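Local coordinates for solute-binding periplasmic protein of iron/siderophore ABC transporter (Yersinia pestis, PDB 6B2Y), which probably binds a chelated metal in the periplasm and delivers it to an ABC transporter for iron uptake, at residues L293-Q307 with L372-A384. Sequence-based numbering, arbitrary orientation.
Sequences LGAQVTPEQAQASLQ and LAVEPSGTYWIEA
Gly294 and Thr379 form a single antiparallel beta bridge, a hydrogen-bonded pair, where the loop leading into helix 299-310 meets the approach to the C-terminal edge strand 381-383. Gly294 N donates to Thr379 O at 2.9 Å, and Thr379 N donates back to Gly294 O at 3.0 Å. Gly294 O also takes Val297 N, which closes a type I turn; the two donors reach it from opposite faces of its plane. Gly378 CA packs against this turn through CA-H...O contacts, 3.3 Å from Gly294 O and 3.1 Å from Val297 O.

Hydroxyls on either side of Gly378 bind the turn. Ser377 OG donates to Ala295 O in the carbonyl plane, on a lone pair. Thr379 OG1 donates to Val297 O at 2.7 Å, but from above the carbonyl plane. With CG2 anti to the backbone N, the Thr379 methyl faces Ala302 CB at 3.8 Å. The Tyr380 ring lays one face over Gly294 C, which sits off the ring centre, and meets Trp330 edge-to-face.

Farther along, the helix packs on the strand. Leu306 CD2 meets Ile382 CG2 at 3.7 Å; the two side chains lie alongside and run in opposing directions. The Gln303 chain, bent at chi2 (59°), brings NE2 to Glu383 O at 2.7 Å; the N-H...O angle is 174°, and Glu383 O lies in the plane of the Gln303 amide. Gln307 NE2 donates to Gln303 OE1, which helps fix the rotation of that amide.

Backbone hydrogen bonds join Ile382 to Ala328 of strand 326-330. The type I turn, joined to the C-terminal segment by one beta bridge, leads into a helix with a Thr298-Gln301 capping box, packed on the antiparallel edge strand of the mixed sheet in a periplasmic binding protein lobe.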
ATOM      1  N   LEU A 293       1.758 -12.985  -3.578  1.00 23.00           N
ATOM      2  CA  LEU A 293       0.913 -12.083  -4.351  1.00 24.98           C
ATOM      3  C   LEU A 293       1.797 -11.043  -5.017  1.00 24.06           C
ATOM      4  O   LEU A 293       2.879 -10.726  -4.506  1.00 26.42           O
ATOM      5  CB  LEU A 293      -0.127 -11.369  -3.466  1.00 24.37           C
ATOM      6  CG  LEU A 293      -1.149 -12.237  -2.741  1.00 23.48           C
ATOM      7  CD1 LEU A 293      -1.759 -11.481  -1.562  1.00 24.52           C
ATOM      8  CD2 LEU A 293      -2.215 -12.691  -3.711  1.00 28.26           C
ATOM      9  N   GLY A 294       1.334 -10.500  -6.158  1.00 24.13           N
ATOM     10  CA  GLY A 294       2.032  -9.426  -6.834  1.00 22.44           C
ATOM     11  C   GLY A 294       1.969  -9.552  -8.350  1.00 26.37           C
ATOM     12  O   GLY A 294       1.251 -10.379  -8.904  1.00 27.82           O
ATOM     13  N   ALA A 295       2.762  -8.709  -9.026  1.00 24.11           N
ATOM     14  CA  ALA A 295       2.598  -8.490 -10.462  1.00 24.59           C
ATOM     15  C   ALA A 295       2.967  -9.711 -11.290  1.00 27.50           C
ATOM     16  O   ALA A 295       2.632  -9.749 -12.481  1.00 32.46           O
ATOM     17  CB  ALA A 295       3.430  -7.288 -10.916  1.00 24.28           C
ATOM     18  N   GLN A 296       3.638 -10.696 -10.697  1.00 27.25           N
ATOM     19  CA  GLN A 296       4.054 -11.893 -11.418  1.00 27.99           C
ATOM     20  C   GLN A 296       3.430 -13.152 -10.839  1.00 31.50           C
ATOM     21  O   GLN A 296       3.847 -14.267 -11.187  1.00 31.73           O
ATOM     22  CB  GLN A 296       5.583 -12.008 -11.415  1.00 24.09           C
ATOM     23  CG  GLN A 296       6.297 -10.832 -12.101  1.00 28.30           C
ATOM     24  CD  GLN A 296       7.809 -10.936 -12.018  1.00 27.84           C
ATOM     25  OE1 GLN A 296       8.376 -11.152 -10.946  1.00 31.26           O
ATOM     26  NE2 GLN A 296       8.471 -10.803 -13.165  1.00 32.58           N
ATOM     27  N   VAL A 297       2.433 -13.012  -9.973  1.00 29.58           N
ATOM     28  CA  VAL A 297       1.798 -14.148  -9.320  1.00 28.26           C
ATOM     29  C   VAL A 297       0.520 -14.499 -10.070  1.00 29.26           C
ATOM     30  O   VAL A 297      -0.275 -13.614 -10.412  1.00 26.84           O
ATOM     31  CB  VAL A 297       1.507 -13.837  -7.841  1.00 27.25           C
ATOM     32  CG1 VAL A 297       0.691 -14.953  -7.219  1.00 25.01           C
ATOM     33  CG2 VAL A 297       2.821 -13.656  -7.102  1.00 27.43           C
ATOM     34  N   THR A 298       0.331 -15.800 -10.341  1.00 32.89           N
ATOM     35  CA  THR A 298      -0.874 -16.313 -10.976  1.00 31.94           C
ATOM     36  C   THR A 298      -1.918 -16.654  -9.925  1.00 31.01           C
ATOM     37  O   THR A 298      -1.579 -16.895  -8.763  1.00 31.95           O
ATOM     38  CB  THR A 298      -0.547 -17.568 -11.791  1.00 30.40           C
ATOM     39  OG1 THR A 298      -0.213 -18.644 -10.900  1.00 34.53           O
ATOM     40  CG2 THR A 298       0.620 -17.311 -12.711  1.00 32.49           C
ATOM     41  N   PRO A 299      -3.202 -16.703 -10.311  1.00 31.88           N
ATOM     42  CA  PRO A 299      -4.230 -17.150  -9.357  1.00 36.23           C
ATOM     43  C   PRO A 299      -3.871 -18.446  -8.657  1.00 35.05           C
ATOM     44  O   PRO A 299      -4.004 -18.532  -7.432  1.00 32.20           O
ATOM     45  CB  PRO A 299      -5.476 -17.292 -10.239  1.00 34.95           C
ATOM     46  CG  PRO A 299      -5.283 -16.254 -11.305  1.00 38.22           C
ATOM     47  CD  PRO A 299      -3.792 -16.241 -11.582  1.00 37.10           C
ATOM     48  N   GLU A 300      -3.368 -19.445  -9.391  1.00 37.88           N
ATOM     49  CA  GLU A 300      -3.087 -20.738  -8.779  1.00 38.98           C
ATOM     50  C   GLU A 300      -2.003 -20.634  -7.711  1.00 35.84           C
ATOM     51  O   GLU A 300      -2.130 -21.222  -6.634  1.00 30.54           O
ATOM     52  CB  GLU A 300      -2.689 -21.759  -9.850  1.00 42.59           C
ATOM     53  CG  GLU A 300      -2.139 -23.059  -9.285  1.00 44.12           C
ATOM     54  CD  GLU A 300      -0.612 -23.158  -9.373  1.00 49.46           C
ATOM     55  OE1 GLU A 300       0.046 -23.229  -8.308  1.00 47.40           O
ATOM     56  OE2 GLU A 300      -0.071 -23.172 -10.505  1.00 54.73           O
ATOM     57  N   GLN A 301      -0.931 -19.880  -7.986  1.00 36.64           N
ATOM     58  CA  GLN A 301       0.142 -19.730  -7.004  1.00 32.95           C
ATOM     59  C   GLN A 301      -0.343 -19.013  -5.749  1.00 34.30           C
ATOM     60  O   GLN A 301      -0.006 -19.408  -4.621  1.00 29.20           O
ATOM     61  CB  GLN A 301       1.302 -18.955  -7.614  1.00 33.07           C
ATOM     62  CG  GLN A 301       2.074 -19.681  -8.711  1.00 40.01           C
ATOM     63  CD  GLN A 301       2.979 -18.729  -9.460  1.00 37.24           C
ATOM     64  OE1 GLN A 301       2.665 -17.547  -9.603  1.00 31.72           O
ATOM     65  NE2 GLN A 301       4.114 -19.232  -9.937  1.00 39.42           N
ATOM     66  N   ALA A 302      -1.090 -17.924  -5.927  1.00 33.33           N
ATOM     67  CA  ALA A 302      -1.654 -17.221  -4.778  1.00 33.37           C
ATOM     68  C   ALA A 302      -2.499 -18.172  -3.940  1.00 36.92           C
ATOM     69  O   ALA A 302      -2.295 -18.304  -2.725  1.00 33.67           O
ATOM     70  CB  ALA A 302      -2.484 -16.030  -5.258  1.00 31.96           C
ATOM     71  N   GLN A 303      -3.429 -18.872  -4.596  1.00 35.95           N
ATOM     72  CA  GLN A 303      -4.309 -19.804  -3.903  1.00 37.42           C
ATOM     73  C   GLN A 303      -3.522 -20.837  -3.123  1.00 36.78           C
ATOM     74  O   GLN A 303      -3.875 -21.160  -1.991  1.00 34.82           O
ATOM     75  CB  GLN A 303      -5.232 -20.491  -4.906  1.00 38.74           C
ATOM     76  CG  GLN A 303      -6.308 -21.338  -4.273  1.00 41.72           C
ATOM     77  CD  GLN A 303      -7.191 -20.521  -3.365  1.00 39.90           C
ATOM     78  OE1 GLN A 303      -7.185 -20.695  -2.145  1.00 44.25           O
ATOM     79  NE2 GLN A 303      -7.959 -19.617  -3.958  1.00 42.94           N
ATOM     80  N   ALA A 304      -2.447 -21.373  -3.712  1.00 35.48           N
ATOM     81  CA  ALA A 304      -1.656 -22.408  -3.041  1.00 35.97           C
ATOM     82  C   ALA A 304      -0.886 -21.863  -1.842  1.00 37.56           C
ATOM     83  O   ALA A 304      -0.769 -22.544  -0.809  1.00 35.18           O
ATOM     84  CB  ALA A 304      -0.691 -23.033  -4.032  1.00 36.15           C
ATOM     85  N   SER A 305      -0.454 -20.598  -1.896  1.00 35.80           N
ATOM     86  CA  SER A 305       0.241 -20.023  -0.749  1.00 31.33           C
ATOM     87  C   SER A 305      -0.719 -19.662   0.386  1.00 29.41           C
ATOM     88  O   SER A 305      -0.341 -19.753   1.555  1.00 28.42           O
ATOM     89  CB  SER A 305       1.024 -18.780  -1.176  1.00 30.12           C
ATOM     90  OG  SER A 305       0.163 -17.666  -1.334  1.00 36.19           O
ATOM     91  N   LEU A 306      -1.956 -19.257   0.061  1.00 29.64           N
ATOM     92  CA  LEU A 306      -2.929 -18.933   1.106  1.00 32.47           C
ATOM     93  C   LEU A 306      -3.317 -20.183   1.897  1.00 33.25           C
ATOM     94  O   LEU A 306      -3.333 -20.166   3.132  1.00 30.13           O
ATOM     95  CB  LEU A 306      -4.169 -18.287   0.481  1.00 29.11           C
ATOM     96  CG  LEU A 306      -5.303 -17.943   1.458  1.00 32.77           C
ATOM     97  CD1 LEU A 306      -4.779 -17.075   2.588  1.00 25.61           C
ATOM     98  CD2 LEU A 306      -6.476 -17.286   0.757  1.00 28.89           C
ATOM     99  N   GLN A 307      -3.606 -21.286   1.188  1.00 36.75           N
ATOM    100  CA  GLN A 307      -3.887 -22.573   1.829  1.00 32.42           C
ATOM    101  C   GLN A 307      -2.797 -22.948   2.824  1.00 32.51           C
ATOM    102  O   GLN A 307      -3.092 -23.431   3.925  1.00 32.55           O
ATOM    103  CB  GLN A 307      -4.041 -23.668   0.765  1.00 32.22           C
ATOM    104  CG  GLN A 307      -5.287 -23.538  -0.095  1.00 37.62           C
ATOM    105  CD  GLN A 307      -6.539 -23.383   0.745  1.00 42.37           C
ATOM    106  OE1 GLN A 307      -6.649 -23.969   1.823  1.00 45.62           O
ATOM    107  NE2 GLN A 307      -7.481 -22.576   0.265  1.00 45.24           N
ATOM    108  N   LEU A 372      -1.197   4.973 -15.646  1.00 25.66           N
ATOM    109  CA  LEU A 372       0.097   4.305 -15.627  1.00 25.97           C
ATOM    110  C   LEU A 372       0.587   3.991 -17.043  1.00 28.72           C
ATOM    111  O   LEU A 372      -0.150   4.099 -18.029  1.00 26.67           O
ATOM    112  CB  LEU A 372       0.016   3.028 -14.785  1.00 27.49           C
ATOM    113  CG  LEU A 372      -0.406   3.273 -13.328  1.00 22.68           C
ATOM    114  CD1 LEU A 372      -0.408   1.942 -12.604  1.00 24.74           C
ATOM    115  CD2 LEU A 372       0.533   4.265 -12.642  1.00 20.32           C
ATOM    116  N   ALA A 373       1.859   3.587 -17.123  1.00 29.22           N
ATOM    117  CA  ALA A 373       2.527   3.274 -18.382  1.00 28.03           C
ATOM    118  C   ALA A 373       2.803   1.786 -18.566  1.00 31.81           C
ATOM    119  O   ALA A 373       3.453   1.406 -19.548  1.00 31.73           O
ATOM    120  CB  ALA A 373       3.844   4.053 -18.480  1.00 27.32           C
ATOM    121  N   VAL A 374       2.351   0.943 -17.643  1.00 29.26           N
ATOM    122  CA  VAL A 374       2.503  -0.501 -17.740  1.00 29.88           C
ATOM    123  C   VAL A 374       1.122  -1.139 -17.754  1.00 32.97           C
ATOM    124  O   VAL A 374       0.126  -0.545 -17.333  1.00 30.29           O
ATOM    125  CB  VAL A 374       3.363  -1.088 -16.590  1.00 29.68           C
ATOM    126  CG1 VAL A 374       4.789  -0.624 -16.703  1.00 26.60           C
ATOM    127  CG2 VAL A 374       2.800  -0.688 -15.232  1.00 28.72           C
ATOM    128  N   GLU A 375       1.075  -2.372 -18.249  1.00 31.98           N
ATOM    129  CA  GLU A 375      -0.156  -3.138 -18.226  1.00 35.65           C
ATOM    130  C   GLU A 375      -0.346  -3.800 -16.866  1.00 30.34           C
ATOM    131  O   GLU A 375       0.626  -4.227 -16.231  1.00 32.51           O
ATOM    132  CB  GLU A 375      -0.142  -4.219 -19.308  1.00 38.77           C
ATOM    133  CG  GLU A 375      -1.358  -4.188 -20.215  1.00 44.41           C
ATOM    134  CD  GLU A 375      -1.577  -2.817 -20.815  1.00 43.84           C
ATOM    135  OE1 GLU A 375      -2.679  -2.258 -20.646  1.00 45.50           O
ATOM    136  OE2 GLU A 375      -0.643  -2.291 -21.455  1.00 51.16           O
ATOM    137  N   PRO A 376      -1.590  -3.913 -16.405  1.00 30.39           N
ATOM    138  CA  PRO A 376      -1.846  -4.709 -15.205  1.00 28.65           C
ATOM    139  C   PRO A 376      -1.476  -6.165 -15.445  1.00 33.57           C
ATOM    140  O   PRO A 376      -1.599  -6.695 -16.553  1.00 30.06           O
ATOM    141  CB  PRO A 376      -3.353  -4.541 -14.969  1.00 31.13           C
ATOM    142  CG  PRO A 376      -3.908  -4.052 -16.255  1.00 35.39           C
ATOM    143  CD  PRO A 376      -2.811  -3.282 -16.930  1.00 34.94           C
ATOM    144  N   SER A 377      -0.991  -6.808 -14.393  1.00 29.01           N
ATOM    145  CA  SER A 377      -0.645  -8.216 -14.464  1.00 31.18           C
ATOM    146  C   SER A 377      -0.649  -8.774 -13.057  1.00 29.18           C
ATOM    147  O   SER A 377      -0.605  -8.027 -12.080  1.00 30.26           O
ATOM    148  CB  SER A 377       0.720  -8.432 -15.124  1.00 33.87           C
ATOM    149  OG  SER A 377       1.724  -7.724 -14.420  1.00 31.47           O
ATOM    150  N   GLY A 378      -0.708 -10.093 -12.968  1.00 28.24           N
ATOM    151  CA  GLY A 378      -0.552 -10.753 -11.688  1.00 28.76           C
ATOM    152  C   GLY A 378      -1.822 -10.809 -10.855  1.00 28.33           C
ATOM    153  O   GLY A 378      -2.945 -10.634 -11.338  1.00 26.90           O
ATOM    154  N   THR A 379      -1.617 -11.056  -9.565  1.00 24.77           N
ATOM    155  CA  THR A 379      -2.690 -11.386  -8.633  1.00 24.47           C
ATOM    156  C   THR A 379      -2.468 -10.614  -7.340  1.00 28.06           C
ATOM    157  O   THR A 379      -1.454 -10.813  -6.665  1.00 25.29           O
ATOM    158  CB  THR A 379      -2.715 -12.891  -8.358  1.00 31.14           C
ATOM    159  OG1 THR A 379      -2.846 -13.601  -9.599  1.00 28.95           O
ATOM    160  CG2 THR A 379      -3.854 -13.257  -7.411  1.00 28.10           C
ATOM    161  N   TYR A 380      -3.424  -9.761  -6.976  1.00 25.16           N
ATOM    162  CA  TYR A 380      -3.267  -8.914  -5.802  1.00 24.99           C
ATOM    163  C   TYR A 380      -4.280  -9.198  -4.700  1.00 25.51           C
ATOM    164  O   TYR A 380      -4.218  -8.565  -3.642  1.00 22.99           O
ATOM    165  CB  TYR A 380      -3.344  -7.442  -6.221  1.00 23.34           C
ATOM    166  CG  TYR A 380      -2.168  -6.997  -7.050  1.00 21.23           C
ATOM    167  CD1 TYR A 380      -2.165  -7.151  -8.435  1.00 28.84           C
ATOM    168  CD2 TYR A 380      -1.057  -6.422  -6.460  1.00 26.46           C
ATOM    169  CE1 TYR A 380      -1.090  -6.724  -9.206  1.00 26.56           C
ATOM    170  CE2 TYR A 380       0.022  -5.993  -7.221  1.00 26.26           C
ATOM    171  CZ  TYR A 380       0.002  -6.156  -8.590  1.00 24.31           C
ATOM    172  OH  TYR A 380       1.088  -5.731  -9.342  1.00 31.10           O
ATOM    173  N   TRP A 381      -5.203 -10.131  -4.912  1.00 22.98           N
ATOM    174  CA  TRP A 381      -6.124 -10.568  -3.874  1.00 22.52           C
ATOM    175  C   TRP A 381      -6.610 -11.954  -4.271  1.00 26.16           C
ATOM    176  O   TRP A 381      -6.502 -12.349  -5.437  1.00 25.32           O
ATOM    177  CB  TRP A 381      -7.295  -9.593  -3.710  1.00 22.22           C
ATOM    178  CG  TRP A 381      -7.948  -9.219  -4.992  1.00 27.56           C
ATOM    179  CD1 TRP A 381      -8.899  -9.940  -5.678  1.00 27.18           C
ATOM    180  CD2 TRP A 381      -7.716  -8.034  -5.758  1.00 24.48           C
ATOM    181  NE1 TRP A 381      -9.271  -9.267  -6.819  1.00 28.91           N
ATOM    182  CE2 TRP A 381      -8.560  -8.096  -6.893  1.00 25.65           C
ATOM    183  CE3 TRP A 381      -6.879  -6.918  -5.598  1.00 21.59           C
ATOM    184  CZ2 TRP A 381      -8.574  -7.101  -7.867  1.00 26.52           C
ATOM    185  CZ3 TRP A 381      -6.909  -5.923  -6.566  1.00 21.99           C
ATOM    186  CH2 TRP A 381      -7.749  -6.020  -7.684  1.00 29.13           C
ATOM    187  N   ILE A 382      -7.136 -12.691  -3.293  1.00 26.50           N
ATOM    188  CA  ILE A 382      -7.637 -14.040  -3.554  1.00 29.49           C
ATOM    189  C   ILE A 382      -8.518 -14.488  -2.395  1.00 31.32           C
ATOM    190  O   ILE A 382      -8.291 -14.125  -1.237  1.00 27.93           O
ATOM    191  CB  ILE A 382      -6.468 -15.029  -3.806  1.00 30.08           C
ATOM    192  CG1 ILE A 382      -6.934 -16.187  -4.690  1.00 35.10           C
ATOM    193  CG2 ILE A 382      -5.886 -15.544  -2.500  1.00 30.40           C
ATOM    194  CD1 ILE A 382      -6.914 -15.857  -6.157  1.00 37.42           C
ATOM    195  N   GLU A 383      -9.538 -15.282  -2.714  1.00 31.64           N
ATOM    196  CA  GLU A 383     -10.342 -15.953  -1.705  1.00 30.97           C
ATOM    197  C   GLU A 383      -9.919 -17.412  -1.609  1.00 35.04           C
ATOM    198  O   GLU A 383      -9.679 -18.066  -2.628  1.00 34.42           O
ATOM    199  CB  GLU A 383     -11.837 -15.881  -2.023  1.00 33.07           C
ATOM    200  CG  GLU A 383     -12.253 -14.734  -2.905  1.00 41.11           C
ATOM    201  CD  GLU A 383     -13.740 -14.761  -3.231  1.00 46.48           C
ATOM    202  OE1 GLU A 383     -14.530 -15.240  -2.386  1.00 43.18           O
ATOM    203  OE2 GLU A 383     -14.115 -14.297  -4.331  1.00 43.64           O
ATOM    204  N   ALA A 384      -9.823 -17.905  -0.380  1.00 31.70           N
ATOM    205  CA  ALA A 384      -9.562 -19.308  -0.111  1.00 36.09           C
ATOM    206  C   ALA A 384     -10.604 -20.188  -0.790  1.00 39.21           C
ATOM    207  O   ALA A 384     -10.255 -21.128  -1.511  1.00 44.02           O
ATOM    208  CB  ALA A 384      -9.547 -19.564   1.386  1.00 35.51           C
TER